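Local structure of putative acetyl/propionyl-CoA carboxylase, alpha subunit (Methylibium petroleiphilum, 2O1Q) at residues A[17-22]-A[30-35]; A[34-39]-A[46-51]. The protein is a zinc-binding cupin-like protein of unproven function, probably a metal-dependent dioxygenase acting on acetylacetone or a related compound. All blocks are in the same frame, centred on the assembly; numbering follows the deposited sequence.

Interaction 1 (A[17-22]-A[30-35]); sequences VDWKPF and GIRWKL
K20 pairs with W33 where the short strand 20-21 lies antiparallel along strand 32-39, as one of the two outermost strands within this chain of a cupin-fold sheet. Three backbone bonds tie the edge: K20 N to W33 O, W33 N to K20 O, and F22 N to I31 O, the last at 2.9 Å. R32 CA also approaches K20 O in a CA-H...O contact.

The indole of W19 lies between two cationic side chains. The guanidinium of R32, whose polar partner is D50, stacks on one face, planes 28° apart. Over the opposite face the extended chain of K34 crosses at about a right angle, CE lying 3.5 Å from the five-membered ring centroid in a CH-pi contact; NZ makes a cation-pi contact there. An alanine at W19 would probably leave K34 CE and NZ without the ring face they lie over and open a gap beside the R32 guanidinium, which would keep D50. From its place over the W19 indole, K34 NZ donates to V17 O at 2.7 Å and also bonds M14 O.

CG of F22 stands anti to the backbone N (chi1 -168°), and from there the ring points its edge at a face of the W33 indole, planes at 89°, with F22 CD1 3.7 Å from W33 CG. F22 CB packs on I31 CG2. At the W33 edge one water accepts from NE1 at 2.9 Å and donates to P21 O at 3.2 Å.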
# COMPACT_ATOMS: atom_id res chain seq x y z
N VAL A 17 -10.94 -13.28 -22.81
CA VAL A 17 -11.51 -13.62 -21.52
C VAL A 17 -12.97 -13.25 -21.68
O VAL A 17 -13.26 -12.16 -22.11
CB VAL A 17 -10.82 -12.83 -20.39
CG1 VAL A 17 -11.61 -12.93 -19.06
CG2 VAL A 17 -9.31 -13.27 -20.22
N ASP A 18 -13.89 -14.17 -21.39
CA ASP A 18 -15.32 -13.91 -21.46
C ASP A 18 -15.80 -13.06 -20.29
O ASP A 18 -15.37 -13.28 -19.14
CB ASP A 18 -16.12 -15.21 -21.45
CG ASP A 18 -16.14 -15.89 -22.79
OD1 ASP A 18 -16.20 -15.17 -23.81
OD2 ASP A 18 -16.09 -17.13 -22.82
N TRP A 19 -16.73 -12.16 -20.57
CA TRP A 19 -17.48 -11.49 -19.53
C TRP A 19 -18.25 -12.52 -18.73
O TRP A 19 -18.71 -13.54 -19.26
CB TRP A 19 -18.48 -10.49 -20.12
CG TRP A 19 -17.90 -9.29 -20.86
CD1 TRP A 19 -17.79 -9.13 -22.23
CD2 TRP A 19 -17.30 -8.15 -20.29
NE1 TRP A 19 -17.20 -7.93 -22.53
CE2 TRP A 19 -16.90 -7.30 -21.36
CE3 TRP A 19 -17.10 -7.73 -18.97
CZ2 TRP A 19 -16.27 -6.10 -21.14
CZ3 TRP A 19 -16.54 -6.55 -18.78
CH2 TRP A 19 -16.09 -5.76 -19.83
N LYS A 20 -18.39 -12.28 -17.44
CA LYS A 20 -19.23 -13.06 -16.53
C LYS A 20 -20.28 -12.14 -15.91
O LYS A 20 -20.04 -10.98 -15.69
CB LYS A 20 -18.40 -13.77 -15.41
CG LYS A 20 -17.49 -14.91 -15.85
CD LYS A 20 -17.06 -15.77 -14.66
CE LYS A 20 -16.23 -16.96 -15.09
NZ LYS A 20 -14.85 -16.52 -15.41
N PRO A 21 -21.46 -12.66 -15.61
CA PRO A 21 -22.41 -11.82 -14.89
C PRO A 21 -21.87 -11.43 -13.50
O PRO A 21 -21.26 -12.26 -12.79
CB PRO A 21 -23.68 -12.68 -14.81
CG PRO A 21 -23.44 -13.85 -15.72
CD PRO A 21 -21.98 -14.01 -15.90
N PHE A 22 -22.01 -10.15 -13.13
CA PHE A 22 -21.63 -9.70 -11.83
C PHE A 22 -22.75 -10.13 -10.87
O PHE A 22 -23.94 -10.10 -11.23
CB PHE A 22 -21.43 -8.17 -11.83
CG PHE A 22 -20.78 -7.68 -10.61
CD1 PHE A 22 -19.44 -7.91 -10.40
CD2 PHE A 22 -21.53 -7.11 -9.58
CE1 PHE A 22 -18.83 -7.54 -9.24
CE2 PHE A 22 -20.93 -6.74 -8.41
CZ PHE A 22 -19.58 -6.96 -8.23
N GLY A 30 -27.94 -5.94 -14.96
CA GLY A 30 -27.22 -6.71 -15.95
C GLY A 30 -25.73 -6.44 -16.11
O GLY A 30 -25.14 -6.66 -17.19
N ILE A 31 -25.09 -6.02 -15.04
CA ILE A 31 -23.68 -5.71 -15.05
C ILE A 31 -22.89 -7.03 -15.23
O ILE A 31 -23.25 -8.08 -14.65
CB ILE A 31 -23.25 -5.00 -13.73
CG1 ILE A 31 -23.97 -3.62 -13.58
CG2 ILE A 31 -21.72 -4.91 -13.64
CD1 ILE A 31 -23.52 -2.71 -12.40
N ARG A 32 -21.84 -6.95 -16.04
CA ARG A 32 -20.90 -8.04 -16.30
C ARG A 32 -19.52 -7.53 -15.96
O ARG A 32 -19.27 -6.30 -15.87
CB ARG A 32 -20.98 -8.54 -17.74
CG ARG A 32 -22.31 -9.21 -18.03
CD ARG A 32 -22.37 -9.74 -19.44
NE ARG A 32 -21.97 -8.75 -20.44
CZ ARG A 32 -21.59 -9.02 -21.69
NH1 ARG A 32 -21.51 -10.24 -22.14
NH2 ARG A 32 -21.19 -8.06 -22.48
N TRP A 33 -18.59 -8.47 -15.78
CA TRP A 33 -17.25 -8.12 -15.32
C TRP A 33 -16.22 -9.10 -15.85
O TRP A 33 -16.59 -10.21 -16.23
CB TRP A 33 -17.21 -7.98 -13.80
CG TRP A 33 -17.18 -9.21 -12.99
CD1 TRP A 33 -17.94 -10.31 -13.15
CD2 TRP A 33 -16.36 -9.46 -11.85
NE1 TRP A 33 -17.69 -11.21 -12.16
CE2 TRP A 33 -16.67 -10.73 -11.38
CE3 TRP A 33 -15.37 -8.72 -11.20
CZ2 TRP A 33 -16.05 -11.29 -10.26
CZ3 TRP A 33 -14.75 -9.27 -10.10
CH2 TRP A 33 -15.08 -10.55 -9.67
N LYS A 34 -14.94 -8.70 -15.75
CA LYS A 34 -13.75 -9.58 -15.91
C LYS A 34 -12.87 -9.17 -14.76
O LYS A 34 -12.50 -8.00 -14.65
CB LYS A 34 -13.05 -9.35 -17.23
CG LYS A 34 -13.97 -9.60 -18.42
CD LYS A 34 -13.24 -9.36 -19.74
CE LYS A 34 -14.20 -9.49 -20.89
NZ LYS A 34 -13.51 -9.43 -22.22
N LEU A 35 -12.53 -10.13 -13.91
CA LEU A 35 -11.47 -9.94 -12.95
C LEU A 35 -10.13 -10.05 -13.65
O LEU A 35 -9.89 -10.98 -14.37
CB LEU A 35 -11.55 -10.97 -11.83
CG LEU A 35 -10.56 -10.83 -10.68
CD1 LEU A 35 -10.78 -9.48 -10.02
CD2 LEU A 35 -10.73 -11.98 -9.69
O HOH W 1 -18.79 -13.76 -11.33

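Interaction 2 (A[34-39]-A[46-51])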
# COMPACT_ATOMS: atom_id res chain seq x y z
N LYS A 34 -14.94 -8.70 -15.75
CA LYS A 34 -13.75 -9.58 -15.91
C LYS A 34 -12.87 -9.17 -14.76
O LYS A 34 -12.50 -8.00 -14.65
CB LYS A 34 -13.05 -9.35 -17.23
CG LYS A 34 -13.97 -9.60 -18.42
CD LYS A 34 -13.24 -9.36 -19.74
CE LYS A 34 -14.20 -9.49 -20.89
NZ LYS A 34 -13.51 -9.43 -22.22
N LEU A 35 -12.53 -10.13 -13.91
CA LEU A 35 -11.47 -9.94 -12.95
C LEU A 35 -10.13 -10.05 -13.65
O LEU A 35 -9.89 -10.98 -14.37
CB LEU A 35 -11.55 -10.97 -11.83
CG LEU A 35 -10.56 -10.83 -10.68
CD1 LEU A 35 -10.78 -9.48 -10.02
CD2 LEU A 35 -10.73 -11.98 -9.69
N LEU A 36 -9.27 -9.06 -13.42
CA LEU A 36 -8.01 -8.97 -14.14
C LEU A 36 -6.83 -9.35 -13.26
O LEU A 36 -5.85 -9.96 -13.74
CB LEU A 36 -7.83 -7.57 -14.66
CG LEU A 36 -8.86 -7.12 -15.71
CD1 LEU A 36 -8.66 -5.61 -16.00
CD2 LEU A 36 -8.84 -8.01 -16.96
N HIS A 37 -6.93 -9.07 -11.97
CA HIS A 37 -5.78 -9.30 -11.08
C HIS A 37 -6.22 -9.29 -9.63
O HIS A 37 -7.08 -8.48 -9.22
CB HIS A 37 -4.68 -8.26 -11.30
CG HIS A 37 -3.57 -8.31 -10.29
ND1 HIS A 37 -2.51 -9.18 -10.38
CD2 HIS A 37 -3.38 -7.59 -9.17
CE1 HIS A 37 -1.74 -9.02 -9.32
NE2 HIS A 37 -2.23 -8.04 -8.59
N VAL A 38 -5.60 -10.12 -8.82
CA VAL A 38 -5.65 -10.00 -7.37
C VAL A 38 -4.22 -10.02 -6.81
O VAL A 38 -3.41 -10.83 -7.30
CB VAL A 38 -6.55 -11.05 -6.68
CG1 VAL A 38 -8.01 -10.97 -7.19
CG2 VAL A 38 -5.92 -12.47 -6.76
N SER A 39 -3.99 -9.26 -5.75
CA SER A 39 -2.75 -9.17 -5.02
C SER A 39 -3.01 -9.69 -3.61
O SER A 39 -3.58 -8.95 -2.76
CB SER A 39 -2.30 -7.74 -4.91
OG SER A 39 -1.65 -7.32 -6.12
N THR A 46 -8.28 -5.76 -9.26
CA THR A 46 -8.51 -4.92 -10.41
C THR A 46 -9.41 -5.70 -11.35
O THR A 46 -9.24 -6.94 -11.53
CB THR A 46 -7.17 -4.66 -11.10
OG1 THR A 46 -6.25 -4.06 -10.20
CG2 THR A 46 -7.34 -3.85 -12.33
N ALA A 47 -10.39 -4.99 -11.89
CA ALA A 47 -11.43 -5.58 -12.70
C ALA A 47 -11.91 -4.58 -13.69
O ALA A 47 -11.68 -3.33 -13.51
CB ALA A 47 -12.58 -6.10 -11.78
N ILE A 48 -12.58 -5.07 -14.74
CA ILE A 48 -13.29 -4.20 -15.71
C ILE A 48 -14.73 -4.64 -15.76
O ILE A 48 -15.05 -5.80 -15.46
CB ILE A 48 -12.60 -4.19 -17.11
CG1 ILE A 48 -13.20 -3.14 -18.00
CG2 ILE A 48 -12.58 -5.61 -17.65
CD1 ILE A 48 -12.30 -2.78 -19.23
N PHE A 49 -15.60 -3.66 -15.92
CA PHE A 49 -17.05 -3.82 -15.87
C PHE A 49 -17.72 -3.28 -17.12
O PHE A 49 -17.33 -2.23 -17.63
CB PHE A 49 -17.61 -3.08 -14.67
CG PHE A 49 -17.01 -3.53 -13.34
CD1 PHE A 49 -15.81 -3.03 -12.91
CD2 PHE A 49 -17.63 -4.50 -12.55
CE1 PHE A 49 -15.27 -3.43 -11.72
CE2 PHE A 49 -17.08 -4.89 -11.37
CZ PHE A 49 -15.90 -4.38 -10.97
N ASP A 50 -18.76 -4.00 -17.50
CA ASP A 50 -19.61 -3.69 -18.65
C ASP A 50 -20.99 -3.49 -18.06
O ASP A 50 -21.59 -4.43 -17.55
CB ASP A 50 -19.60 -4.84 -19.64
CG ASP A 50 -20.44 -4.57 -20.85
OD1 ASP A 50 -20.31 -3.47 -21.41
OD2 ASP A 50 -21.23 -5.43 -21.23
N CYS A 51 -21.52 -2.28 -18.16
CA CYS A 51 -22.67 -1.91 -17.39
C CYS A 51 -23.73 -1.36 -18.28
O CYS A 51 -23.57 -0.28 -18.84
CB CYS A 51 -22.28 -0.85 -16.38
SG CYS A 51 -20.92 -1.19 -15.27
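A classic beta bulge breaks the register of the antiparallel hairpin of strands 32-39 and 44-51, setting L36 and H37 together opposite T46. The carbonyl of T46 accepts from two successive amides, L36 N at 2.8 Å and H37 N at 3.2 Å, and T46 N returns a bond to H37 O. Before the bulge the pairing is regular, with K34 N bonded to I48 O and I48 N to K34 O, both at 2.9 Å.

Side chains pack close to this backbone. L35 holds CG anti to its backbone N (chi1 -176°), 4.2 Å from T46 O; chi2 of 61° then sets CD1 at 3.3 Å from that oxygen, where it also touches A47 CB. L36 brings CD1 to I48 CG2 at 4.3 Å, and I48 CG2 also packs on K34 CB.

Past the bulge, H37 NE2 and S39 OG share a 2.6 Å hydrogen bond lying in the imidazole plane. Together with the bond from ND1 to E10 and the stacked ring of Y95 of the second subunit, it probably fixes the rotation of the imidazole. T46 OG1 bonds S116 OG of its own chain and E67 OE1 of the second subunit. The chemistry implies a buried hairpin whose backbone polarity is met largely within the sheet, while the polar side chains of H37 and T46 reach partners beyond the hairpin.

How the interactions relate
Both interactions belong to one antiparallel sheet and share strand 32-39, which lies between strands 20-21 and 44-51; K34 and L35 are common to both. Interaction 1 is partly buried and sits at the margin of the sheet; interaction 2 lies deeper, all its touching residues buried. Their chemistry follows: the edge contact depends heavily on aromatic and cationic side chains, whereas the hairpin contact is mainly backbone pairing with small apolar touches. A salt bridge spans the two, R32 NH2 to D50 OD2 2.9 Å, and W19 CZ3 packs against D50 CB. No other protein chain of the assembly touches the segments of interaction 1, while interaction 2 also meets two neighbouring subunits.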